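Local coordinates for leucine-rich repeat protein TpLRR (Treponema pallidum, PDB 6MLX) that is of unknown function but is a secreted, probably periplasmic protein built from BspA-type leucine-rich repeats stacked into a solenoid, at residues S113-G118 / S136-G141; V129-P134 / A152-P157; G143-C148 / D165-G170. One frame throughout, in Å; residues are numbered along the deposited sequence.

How the interactions relate
All three contacts join successive coils of one leucine-rich repeat solenoid, and in each the two segments start 22 or 23 residues apart. Interaction 1 pairs strand 116-117 with strand 139-140, interaction 2 pairs strand 130-132 with strand 153-155 in a separate parallel sheet, and interaction 3 stacks two turns outside any strand. Centres lie about 13 Å apart for 1 and 2 and for 2 and 3, about 16 Å for 1 and 3. Along the chain the segments of interaction 2 alternate with those of both others, whereas interaction 1 closes before interaction 3 opens. They meet in a shared apolar interior: Leu133 touches Ile117, Ile140 and Phe145, Leu167 reaches Ile140, and Phe168 reaches Val154.

Interaction 1 (S113-G118 / S136-G141); sequences SLQVIG and SVKEIG
In this leucine-rich repeat solenoid, residues 113-118 and 136-141 occupy equivalent places on successive coils and run side by side, their end-to-end directions only 7° apart. The short strands 116-117 and 139-140 pair in parallel at the end of a mixed sheet, with Val116 opposite Glu139 and Ile117 opposite Ile140.

Backbone hydrogen bonds provide most of the polar grip. Ile117 N donates almost straight to Glu139 O at 2.8 Å, and Gly141 N donates to Ile117 O. Upstream of the strand pairing, Gln115 O is held by two donors: Lys138 N approaches along a lone pair at 2.8 Å, while Glu139 N comes nearly along the C=O axis at 3.2 Å. Ser136 OG lies 2.8 Å from Leu114 O, but Arg112 O competes for the same proton.

Apolar contacts form on the inner side. Leu114, with CG anti to its backbone N, lies alongside Val137 and brings CD2 to 4.1 Å from Val137 CG2. Further along, Ile117 CD1 reaches Val137 CG1 and also packs on Leu133 of the intervening chain. On the opposite face of the sheet, Val116 and Glu139 point the same way, and the extended Glu139 chain passes along both valine methyls, placing Glu139 OE2 3.8 Å from Val116 CG2. Strand 93-94 of the preceding coil continues the sheet beyond Val116.

The long polar side chains meet at the strand entrance. Gln115 folds back through chi1 -53° and chi2 -73°, so that NE2 donates to Ser113 O of its own segment, a bond that lies in the amide plane but comes from above the carbonyl plane. This fixes the amide's orientation and turns OE1 toward the next coil, where Lys138 NZ, brought round by the bend at chi4, makes a weak hydrogen bond to OE1 at 3.3 Å.

Interaction 2 (V129-P134 / A152-P157); sequences VDVVLP and ASVRLP
Strands 130-132 and 153-155 run parallel as one step of the sheet formed by successive coils of the leucine-rich repeat solenoid, their axes 2° apart in direction and 4.9 Å apart at closest approach, with Asp130 opposite Ser153, Val131 opposite Val154 and Val132 opposite Arg155. Both the N and the O of Val131 bond to strand 153-155: N donates to Ser153 O at 3.0 Å, and O accepts from Arg155 N at 3.0 Å. Leu133 N to Arg155 O extends the pattern past the strand end. At the start, Ala152 N approaches Val129 O along a lone pair at 2.8 Å, and Ser153 N adds a weak bond to the same oxygen.

On the outward face, Val132 and Arg155 lie side by side. The arginine leaves the backbone with CG anti to N, then bends at chi3 (-57°), which lays its guanidinium against the valine: Val132 CG2 sits over the centre of one face and Val132 CG1 comes to 3.4 Å from Arg155 NH1. A water donates to both Val131 O and Ser153 OG, and this hydroxyl also bonds to Glu176 on the next coil.

The core-facing side is apolar. Val131 CG1 meets Val154 CG2 at 4.1 Å, the two valines pointing the same way. Beyond the strands, Leu133 runs alongside Pro157, with CB 3.9 Å from the ring's CD.

Strand 176-178 continues this sheet beyond 153-155, its Leu177 touching Val154 and Leu156. On the side of the preceding coil, Phe110 packs against Leu133 and Pro134, and Val129 makes a backbone hydrogen bond with Ala106.

Interaction 3 (G143-C148 / D165-G170); sequences GAFRDC and DGLFEG
Residues 143-148 and 165-170 are matching irregular corners on successive coils of the leucine-rich repeat solenoid, each containing a type I beta turn, Gly143 to Arg146 and Gly166 to Glu169. Three backbone hydrogen bonds join the corners: Gly143 N to Asp165 O, Phe145 N to Leu167 O, and Asp147 N to Glu169 O, the last nearly straight at 2.7 Å. Gly143, Gly166 and Gly170 all have positive phi.

The charged contact lies outside. Arg146 bends at chi3 (-46°) and presents NH1 to Glu169 OE1 in a salt bridge of 3.2 Å. The carboxylate meets the guanidinium at its edge, the two planes 72° apart, while NE is paired with Asp120 of the previous coil.

Inside, Leu167 CD1 presses on Ala144 CB at 3.5 Å and also touches Phe145 CD2. The rings of Phe145 and Phe168 point the same way, nearly parallel (13°) but offset, with centroids 5.9 Å apart and little ring over ring.

The first corner lies in the loop between strands 139-140 and 153-155, the second in the loop between 162-163 and 176-178; Phe168 also packs on Leu174 and Cys194.

Interaction 1 (S113-G118 / S136-G141)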
ATOM      1  N   SER A 113      10.764   7.679   0.239  1.00 28.51           N
ATOM      2  CA  SER A 113      10.185   8.677  -0.643  1.00 28.35           C
ATOM      3  C   SER A 113       8.654   8.684  -0.670  1.00 28.32           C
ATOM      4  O   SER A 113       8.068   9.605  -1.255  1.00 28.08           O
ATOM      5  CB  SER A 113      10.698   8.459  -2.062  1.00 28.30           C
ATOM      6  OG  SER A 113      10.501   7.098  -2.448  1.00 28.53           O
ATOM      7  N   LEU A 114       7.992   7.695  -0.071  1.00 28.04           N
ATOM      8  CA  LEU A 114       6.546   7.554  -0.233  1.00 28.09           C
ATOM      9  C   LEU A 114       5.800   8.730   0.407  1.00 27.95           C
ATOM     10  O   LEU A 114       5.949   8.998   1.605  1.00 27.91           O
ATOM     11  CB  LEU A 114       6.085   6.229   0.373  1.00 28.44           C
ATOM     12  CG  LEU A 114       4.619   5.846   0.156  1.00 28.54           C
ATOM     13  CD1 LEU A 114       4.324   5.637  -1.333  1.00 28.44           C
ATOM     14  CD2 LEU A 114       4.223   4.626   0.987  1.00 28.76           C
ATOM     15  N   GLN A 115       4.973   9.409  -0.388  1.00 27.85           N
ATOM     16  CA  GLN A 115       4.199  10.571   0.047  1.00 27.65           C
ATOM     17  C   GLN A 115       2.733  10.250   0.336  1.00 27.80           C
ATOM     18  O   GLN A 115       2.178  10.745   1.329  1.00 27.73           O
ATOM     19  CB  GLN A 115       4.237  11.681  -1.017  1.00 27.30           C
ATOM     20  CG  GLN A 115       5.627  12.125  -1.490  1.00 27.25           C
ATOM     21  CD  GLN A 115       6.346  12.949  -0.448  1.00 27.05           C
ATOM     22  OE1 GLN A 115       5.868  14.013  -0.032  1.00 26.82           O
ATOM     23  NE2 GLN A 115       7.490  12.456  -0.002  1.00 27.20           N
ATOM     24  N   VAL A 116       2.096   9.451  -0.522  1.00 27.66           N
ATOM     25  CA  VAL A 116       0.641   9.349  -0.606  1.00 27.75           C
ATOM     26  C   VAL A 116       0.241   7.879  -0.690  1.00 28.04           C
ATOM     27  O   VAL A 116       0.755   7.138  -1.535  1.00 28.11           O
ATOM     28  CB  VAL A 116       0.088  10.117  -1.827  1.00 27.48           C
ATOM     29  CG1 VAL A 116      -1.441   9.932  -1.964  1.00 27.51           C
ATOM     30  CG2 VAL A 116       0.449  11.600  -1.747  1.00 27.04           C
ATOM     31  N   ILE A 117      -0.681   7.471   0.179  1.00 27.67           N
ATOM     32  CA  ILE A 117      -1.345   6.175   0.114  1.00 27.86           C
ATOM     33  C   ILE A 117      -2.842   6.438  -0.058  1.00 27.83           C
ATOM     34  O   ILE A 117      -3.468   7.069   0.804  1.00 27.79           O
ATOM     35  CB  ILE A 117      -1.063   5.332   1.370  1.00 28.10           C
ATOM     36  CG1 ILE A 117       0.450   5.082   1.511  1.00 28.16           C
ATOM     37  CG2 ILE A 117      -1.839   4.024   1.301  1.00 28.29           C
ATOM     38  CD1 ILE A 117       0.871   4.330   2.772  1.00 28.41           C
ATOM     39  N   GLY A 118      -3.407   5.973  -1.170  1.00 27.85           N
ATOM     40  CA  GLY A 118      -4.800   6.240  -1.478  1.00 27.70           C
ATOM     41  C   GLY A 118      -5.753   5.410  -0.631  1.00 27.79           C
ATOM     42  O   GLY A 118      -5.355   4.625   0.229  1.00 27.99           O
ATOM     43  N   SER A 136       7.877  10.472   5.707  1.00 27.61           N
ATOM     44  CA  SER A 136       7.549  11.119   4.437  1.00 27.36           C
ATOM     45  C   SER A 136       6.073  10.991   4.074  1.00 27.47           C
ATOM     46  O   SER A 136       5.569  11.792   3.275  1.00 27.21           O
ATOM     47  CB  SER A 136       8.390  10.514   3.315  1.00 27.36           C
ATOM     48  OG  SER A 136       8.213   9.098   3.227  1.00 27.74           O
ATOM     49  N   VAL A 137       5.374   9.998   4.625  1.00 27.55           N
ATOM     50  CA  VAL A 137       3.992   9.733   4.241  1.00 27.68           C
ATOM     51  C   VAL A 137       3.118  10.851   4.805  1.00 27.52           C
ATOM     52  O   VAL A 137       2.924  10.954   6.019  1.00 27.53           O
ATOM     53  CB  VAL A 137       3.531   8.353   4.723  1.00 28.12           C
ATOM     54  CG1 VAL A 137       2.077   8.110   4.333  1.00 28.19           C
ATOM     55  CG2 VAL A 137       4.441   7.261   4.147  1.00 28.20           C
ATOM     56  N   LYS A 138       2.606  11.699   3.914  1.00 27.57           N
ATOM     57  CA  LYS A 138       1.801  12.851   4.286  1.00 27.40           C
ATOM     58  C   LYS A 138       0.302  12.603   4.155  1.00 27.48           C
ATOM     59  O   LYS A 138      -0.477  13.306   4.794  1.00 27.36           O
ATOM     60  CB  LYS A 138       2.172  14.066   3.413  1.00 26.87           C
ATOM     61  CG  LYS A 138       3.616  14.524   3.541  1.00 26.75           C
ATOM     62  CD  LYS A 138       3.986  15.562   2.461  1.00 26.44           C
ATOM     63  CE  LYS A 138       5.347  16.215   2.749  1.00 26.08           C
ATOM     64  NZ  LYS A 138       6.419  15.210   2.952  1.00 26.51           N
ATOM     65  N   GLU A 139      -0.112  11.629   3.349  1.00 27.58           N
ATOM     66  CA  GLU A 139      -1.519  11.438   3.002  1.00 27.60           C
ATOM     67  C   GLU A 139      -1.839   9.947   3.011  1.00 28.03           C
ATOM     68  O   GLU A 139      -1.192   9.174   2.300  1.00 28.18           O
ATOM     69  CB  GLU A 139      -1.801  12.061   1.633  1.00 27.21           C
ATOM     70  CG  GLU A 139      -3.202  11.886   1.093  1.00 27.37           C
ATOM     71  CD  GLU A 139      -3.409  12.657  -0.201  1.00 26.90           C
ATOM     72  OE1 GLU A 139      -4.426  12.396  -0.867  1.00 27.02           O
ATOM     73  OE2 GLU A 139      -2.547  13.514  -0.553  1.00 26.52           O
ATOM     74  N   ILE A 140      -2.831   9.547   3.809  1.00 27.57           N
ATOM     75  CA  ILE A 140      -3.276   8.158   3.910  1.00 27.91           C
ATOM     76  C   ILE A 140      -4.796   8.124   3.790  1.00 27.93           C
ATOM     77  O   ILE A 140      -5.498   8.633   4.669  1.00 27.95           O
ATOM     78  CB  ILE A 140      -2.846   7.501   5.230  1.00 28.18           C
ATOM     79  CG1 ILE A 140      -1.350   7.701   5.485  1.00 28.12           C
ATOM     80  CG2 ILE A 140      -3.193   6.016   5.201  1.00 28.40           C
ATOM     81  CD1 ILE A 140      -0.932   7.391   6.910  1.00 28.30           C
ATOM     82  N   GLY A 141      -5.300   7.475   2.737  1.00 27.89           N
ATOM     83  CA  GLY A 141      -6.716   7.493   2.447  1.00 27.79           C
ATOM     84  C   GLY A 141      -7.545   6.610   3.365  1.00 27.97           C
ATOM     85  O   GLY A 141      -7.039   5.768   4.116  1.00 28.18           O
TER

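Interaction 2 (V129-P134 / A152-P157)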
ATOM      1  N   VAL A 129       1.177  -8.343   8.282  1.00 29.90           N
ATOM      2  CA  VAL A 129       1.398  -8.439   9.724  1.00 30.12           C
ATOM      3  C   VAL A 129       1.888  -7.111  10.311  1.00 30.01           C
ATOM      4  O   VAL A 129       1.275  -6.571  11.227  1.00 30.01           O
ATOM      5  CB  VAL A 129       2.369  -9.593  10.074  1.00 30.43           C
ATOM      6  CG1 VAL A 129       2.643  -9.585  11.549  1.00 30.63           C
ATOM      7  CG2 VAL A 129       1.767 -10.925   9.636  1.00 30.54           C
ATOM      8  N   ASP A 130       3.034  -6.624   9.851  1.00 29.95           N
ATOM      9  CA  ASP A 130       3.613  -5.382  10.351  1.00 29.85           C
ATOM     10  C   ASP A 130       3.624  -4.365   9.220  1.00 29.54           C
ATOM     11  O   ASP A 130       3.885  -4.720   8.066  1.00 29.47           O
ATOM     12  CB  ASP A 130       5.057  -5.565  10.870  1.00 30.03           C
ATOM     13  CG  ASP A 130       5.150  -6.414  12.140  1.00 30.35           C
ATOM     14  OD1 ASP A 130       4.186  -6.477  12.921  1.00 30.41           O
ATOM     15  OD2 ASP A 130       6.236  -6.997  12.371  1.00 30.54           O
ATOM     16  N   VAL A 131       3.339  -3.103   9.545  1.00 29.35           N
ATOM     17  CA  VAL A 131       3.603  -2.009   8.612  1.00 29.08           C
ATOM     18  C   VAL A 131       4.220  -0.844   9.371  1.00 29.00           C
ATOM     19  O   VAL A 131       3.815  -0.507  10.491  1.00 29.06           O
ATOM     20  CB  VAL A 131       2.366  -1.550   7.791  1.00 28.88           C
ATOM     21  CG1 VAL A 131       1.142  -2.333   8.120  1.00 29.00           C
ATOM     22  CG2 VAL A 131       2.118  -0.035   7.900  1.00 28.76           C
ATOM     23  N   VAL A 132       5.239  -0.270   8.754  1.00 28.93           N
ATOM     24  CA  VAL A 132       5.942   0.892   9.261  1.00 28.87           C
ATOM     25  C   VAL A 132       5.782   1.977   8.219  1.00 28.62           C
ATOM     26  O   VAL A 132       6.254   1.828   7.090  1.00 28.53           O
ATOM     27  CB  VAL A 132       7.424   0.592   9.516  1.00 28.89           C
ATOM     28  CG1 VAL A 132       8.165   1.871   9.870  1.00 28.73           C
ATOM     29  CG2 VAL A 132       7.552  -0.467  10.610  1.00 29.22           C
ATOM     30  N   LEU A 133       5.110   3.050   8.588  1.00 28.68           N
ATOM     31  CA  LEU A 133       4.903   4.149   7.662  1.00 28.52           C
ATOM     32  C   LEU A 133       6.000   5.183   7.887  1.00 28.33           C
ATOM     33  O   LEU A 133       6.103   5.724   8.994  1.00 28.32           O
ATOM     34  CB  LEU A 133       3.524   4.761   7.857  1.00 28.49           C
ATOM     35  CG  LEU A 133       2.336   3.800   7.640  1.00 28.77           C
ATOM     36  CD1 LEU A 133       1.016   4.392   8.114  1.00 28.75           C
ATOM     37  CD2 LEU A 133       2.230   3.373   6.170  1.00 28.65           C
ATOM     38  N   PRO A 134       6.849   5.459   6.898  1.00 28.40           N
ATOM     39  CA  PRO A 134       7.895   6.479   7.070  1.00 28.25           C
ATOM     40  C   PRO A 134       7.311   7.866   7.310  1.00 28.00           C
ATOM     41  O   PRO A 134       6.147   8.146   7.018  1.00 28.01           O
ATOM     42  CB  PRO A 134       8.659   6.434   5.740  1.00 28.08           C
ATOM     43  CG  PRO A 134       8.279   5.109   5.126  1.00 28.31           C
ATOM     44  CD  PRO A 134       6.871   4.869   5.554  1.00 28.39           C
ATOM     45  N   ALA A 152      -0.977  -6.751  12.929  1.00 30.14           N
ATOM     46  CA  ALA A 152      -0.741  -6.686  14.363  1.00 30.34           C
ATOM     47  C   ALA A 152      -0.154  -5.354  14.820  1.00 30.22           C
ATOM     48  O   ALA A 152      -0.428  -4.921  15.942  1.00 30.30           O
ATOM     49  CB  ALA A 152       0.194  -7.824  14.797  1.00 30.63           C
ATOM     50  N   SER A 153       0.630  -4.693  13.976  1.00 30.02           N
ATOM     51  CA  SER A 153       1.427  -3.544  14.386  1.00 29.94           C
ATOM     52  C   SER A 153       1.516  -2.534  13.254  1.00 29.64           C
ATOM     53  O   SER A 153       1.899  -2.890  12.137  1.00 29.58           O
ATOM     54  CB  SER A 153       2.845  -3.983  14.789  1.00 30.14           C
ATOM     55  OG  SER A 153       3.628  -2.862  15.146  1.00 30.04           O
ATOM     56  N   VAL A 154       1.196  -1.280  13.555  1.00 29.46           N
ATOM     57  CA  VAL A 154       1.310  -0.174  12.610  1.00 29.17           C
ATOM     58  C   VAL A 154       2.048   0.966  13.295  1.00 29.09           C
ATOM     59  O   VAL A 154       1.640   1.409  14.377  1.00 29.18           O
ATOM     60  CB  VAL A 154      -0.064   0.327  12.118  1.00 29.21           C
ATOM     61  CG1 VAL A 154       0.110   1.591  11.270  1.00 28.97           C
ATOM     62  CG2 VAL A 154      -0.778  -0.747  11.328  1.00 29.17           C
ATOM     63  N   ARG A 155       3.121   1.441  12.677  1.00 29.23           N
ATOM     64  CA  ARG A 155       3.777   2.665  13.115  1.00 29.23           C
ATOM     65  C   ARG A 155       3.346   3.786  12.178  1.00 28.99           C
ATOM     66  O   ARG A 155       3.519   3.685  10.959  1.00 29.08           O
ATOM     67  CB  ARG A 155       5.298   2.531  13.134  1.00 29.13           C
ATOM     68  CG  ARG A 155       6.033   3.800  13.642  1.00 29.02           C
ATOM     69  CD  ARG A 155       7.547   3.727  13.356  1.00 28.96           C
ATOM     70  NE  ARG A 155       8.159   2.539  13.953  1.00 29.16           N
ATOM     71  CZ  ARG A 155       9.324   2.012  13.575  1.00 29.14           C
ATOM     72  NH1 ARG A 155      10.029   2.559  12.587  1.00 28.95           N
ATOM     73  NH2 ARG A 155       9.778   0.923  14.178  1.00 29.45           N
ATOM     74  N   LEU A 156       2.773   4.834  12.751  1.00 29.12           N
ATOM     75  CA  LEU A 156       2.285   5.969  11.991  1.00 28.90           C
ATOM     76  C   LEU A 156       3.421   6.938  11.670  1.00 28.65           C
ATOM     77  O   LEU A 156       4.445   6.962  12.362  1.00 28.53           O
ATOM     78  CB  LEU A 156       1.200   6.688  12.783  1.00 29.00           C
ATOM     79  CG  LEU A 156      -0.076   5.892  13.071  1.00 29.23           C
ATOM     80  CD1 LEU A 156      -0.871   6.601  14.147  1.00 29.27           C
ATOM     81  CD2 LEU A 156      -0.897   5.745  11.811  1.00 29.11           C
ATOM     82  N   PRO A 157       3.261   7.758  10.625  1.00 28.65           N
ATOM     83  CA  PRO A 157       4.215   8.855  10.406  1.00 28.25           C
ATOM     84  C   PRO A 157       4.156   9.819  11.583  1.00 28.20           C
ATOM     85  O   PRO A 157       3.099  10.042  12.174  1.00 28.22           O
ATOM     86  CB  PRO A 157       3.715   9.521   9.114  1.00 28.08           C
ATOM     87  CG  PRO A 157       2.691   8.617   8.556  1.00 28.26           C
ATOM     88  CD  PRO A 157       2.119   7.849   9.703  1.00 28.58           C
TER
HETATM   89  O   HOH W   1       4.888  -1.706  13.145  1.00 29.62           O

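Interaction 3 (G143-C148 / D165-G170)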
ATOM      1  N   GLY A 143      -9.945   3.716   4.748  1.00 27.89           N
ATOM      2  CA  GLY A 143      -9.918   2.278   4.554  1.00 27.87           C
ATOM      3  C   GLY A 143      -8.596   1.688   4.098  1.00 28.00           C
ATOM      4  O   GLY A 143      -8.575   0.555   3.599  1.00 27.95           O
ATOM      5  N   ALA A 144      -7.485   2.417   4.266  1.00 27.99           N
ATOM      6  CA  ALA A 144      -6.211   1.978   3.704  1.00 28.06           C
ATOM      7  C   ALA A 144      -5.819   0.586   4.187  1.00 28.17           C
ATOM      8  O   ALA A 144      -5.208  -0.176   3.436  1.00 28.15           O
ATOM      9  CB  ALA A 144      -5.107   2.979   4.035  1.00 28.11           C
ATOM     10  N   PHE A 145      -6.162   0.235   5.424  1.00 28.20           N
ATOM     11  CA  PHE A 145      -5.888  -1.098   5.946  1.00 28.33           C
ATOM     12  C   PHE A 145      -7.173  -1.825   6.338  1.00 28.39           C
ATOM     13  O   PHE A 145      -7.185  -2.627   7.275  1.00 28.49           O
ATOM     14  CB  PHE A 145      -4.907  -1.007   7.112  1.00 28.61           C
ATOM     15  CG  PHE A 145      -3.622  -0.354   6.732  1.00 28.61           C
ATOM     16  CD1 PHE A 145      -2.643  -1.075   6.058  1.00 28.53           C
ATOM     17  CD2 PHE A 145      -3.409   0.996   6.993  1.00 28.62           C
ATOM     18  CE1 PHE A 145      -1.451  -0.472   5.680  1.00 28.54           C
ATOM     19  CE2 PHE A 145      -2.223   1.610   6.614  1.00 28.55           C
ATOM     20  CZ  PHE A 145      -1.246   0.874   5.959  1.00 28.51           C
ATOM     21  N   ARG A 146      -8.256  -1.556   5.602  1.00 28.53           N
ATOM     22  CA  ARG A 146      -9.534  -2.222   5.840  1.00 28.47           C
ATOM     23  C   ARG A 146      -9.380  -3.734   5.711  1.00 28.47           C
ATOM     24  O   ARG A 146      -8.768  -4.228   4.764  1.00 28.37           O
ATOM     25  CB  ARG A 146     -10.573  -1.708   4.836  1.00 28.14           C
ATOM     26  CG  ARG A 146     -11.990  -2.259   5.020  1.00 28.07           C
ATOM     27  CD  ARG A 146     -12.912  -1.837   3.845  1.00 27.59           C
ATOM     28  NE  ARG A 146     -12.781  -0.419   3.504  1.00 27.48           N
ATOM     29  CZ  ARG A 146     -13.283   0.572   4.243  1.00 27.45           C
ATOM     30  NH1 ARG A 146     -13.933   0.294   5.363  1.00 27.62           N
ATOM     31  NH2 ARG A 146     -13.131   1.842   3.875  1.00 27.37           N
ATOM     32  N   ASP A 147      -9.908  -4.466   6.690  1.00 28.60           N
ATOM     33  CA  ASP A 147      -9.943  -5.930   6.651  1.00 28.62           C
ATOM     34  C   ASP A 147      -8.557  -6.559   6.531  1.00 28.78           C
ATOM     35  O   ASP A 147      -8.405  -7.625   5.922  1.00 28.67           O
ATOM     36  CB  ASP A 147     -10.820  -6.433   5.505  1.00 28.32           C
ATOM     37  CG  ASP A 147     -12.190  -5.866   5.556  1.00 28.18           C
ATOM     38  OD1 ASP A 147     -12.768  -5.831   6.657  1.00 28.31           O
ATOM     39  OD2 ASP A 147     -12.673  -5.427   4.502  1.00 27.97           O
ATOM     40  N   CYS A 148      -7.537  -5.915   7.097  1.00 28.60           N
ATOM     41  CA  CYS A 148      -6.231  -6.555   7.257  1.00 28.85           C
ATOM     42  C   CYS A 148      -6.292  -7.367   8.550  1.00 29.16           C
ATOM     43  O   CYS A 148      -5.886  -6.932   9.629  1.00 29.31           O
ATOM     44  CB  CYS A 148      -5.119  -5.515   7.249  1.00 28.82           C
ATOM     45  SG  CYS A 148      -4.876  -4.765   5.588  1.00 28.51           S
ATOM     46  N   ASP A 165     -11.352   7.875   7.538  1.00 28.44           N
ATOM     47  CA  ASP A 165     -12.510   7.016   7.754  1.00 28.33           C
ATOM     48  C   ASP A 165     -12.149   5.543   7.595  1.00 28.36           C
ATOM     49  O   ASP A 165     -11.531   5.144   6.605  1.00 28.27           O
ATOM     50  CB  ASP A 165     -13.623   7.366   6.760  1.00 27.71           C
ATOM     51  CG  ASP A 165     -14.269   8.731   7.020  1.00 27.41           C
ATOM     52  OD1 ASP A 165     -13.972   9.414   8.024  1.00 27.78           O
ATOM     53  OD2 ASP A 165     -15.118   9.104   6.195  1.00 26.84           O
ATOM     54  N   GLY A 166     -12.557   4.739   8.570  1.00 28.27           N
ATOM     55  CA  GLY A 166     -12.393   3.296   8.502  1.00 28.31           C
ATOM     56  C   GLY A 166     -10.974   2.823   8.246  1.00 28.48           C
ATOM     57  O   GLY A 166     -10.777   1.738   7.691  1.00 28.40           O
ATOM     58  N   LEU A 167      -9.981   3.628   8.648  1.00 28.44           N
ATOM     59  CA  LEU A 167      -8.587   3.316   8.324  1.00 28.51           C
ATOM     60  C   LEU A 167      -8.214   1.898   8.756  1.00 28.63           C
ATOM     61  O   LEU A 167      -7.621   1.145   7.984  1.00 28.58           O
ATOM     62  CB  LEU A 167      -7.648   4.343   8.964  1.00 28.65           C
ATOM     63  CG  LEU A 167      -6.147   4.140   8.734  1.00 28.68           C
ATOM     64  CD1 LEU A 167      -5.820   4.187   7.252  1.00 28.44           C
ATOM     65  CD2 LEU A 167      -5.362   5.186   9.479  1.00 28.65           C
ATOM     66  N   PHE A 168      -8.583   1.506   9.975  1.00 28.87           N
ATOM     67  CA  PHE A 168      -8.269   0.178  10.502  1.00 29.03           C
ATOM     68  C   PHE A 168      -9.522  -0.674  10.720  1.00 29.03           C
ATOM     69  O   PHE A 168      -9.539  -1.562  11.579  1.00 29.15           O
ATOM     70  CB  PHE A 168      -7.472   0.292  11.804  1.00 29.25           C
ATOM     71  CG  PHE A 168      -6.170   1.027  11.655  1.00 29.26           C
ATOM     72  CD1 PHE A 168      -5.131   0.482  10.902  1.00 29.17           C
ATOM     73  CD2 PHE A 168      -5.984   2.261  12.263  1.00 29.34           C
ATOM     74  CE1 PHE A 168      -3.928   1.156  10.769  1.00 29.17           C
ATOM     75  CE2 PHE A 168      -4.777   2.948  12.127  1.00 29.27           C
ATOM     76  CZ  PHE A 168      -3.757   2.397  11.369  1.00 29.22           C
ATOM     77  N   GLU A 169     -10.578  -0.417   9.950  1.00 29.24           N
ATOM     78  CA  GLU A 169     -11.804  -1.190  10.077  1.00 29.14           C
ATOM     79  C   GLU A 169     -11.555  -2.667   9.782  1.00 29.05           C
ATOM     80  O   GLU A 169     -10.974  -3.027   8.753  1.00 28.95           O
ATOM     81  CB  GLU A 169     -12.873  -0.624   9.138  1.00 28.72           C
ATOM     82  CG  GLU A 169     -14.193  -1.352   9.203  1.00 28.53           C
ATOM     83  CD  GLU A 169     -15.194  -0.807   8.202  1.00 28.15           C
ATOM     84  OE1 GLU A 169     -15.421   0.425   8.157  1.00 28.03           O
ATOM     85  OE2 GLU A 169     -15.708  -1.620   7.411  1.00 28.04           O
ATOM     86  N   GLY A 170     -11.996  -3.526  10.695  1.00 29.08           N
ATOM     87  CA  GLY A 170     -11.825  -4.951  10.519  1.00 29.10           C
ATOM     88  C   GLY A 170     -10.446  -5.485  10.840  1.00 29.35           C
ATOM     89  O   GLY A 170     -10.155  -6.633  10.497  1.00 29.28           O
TER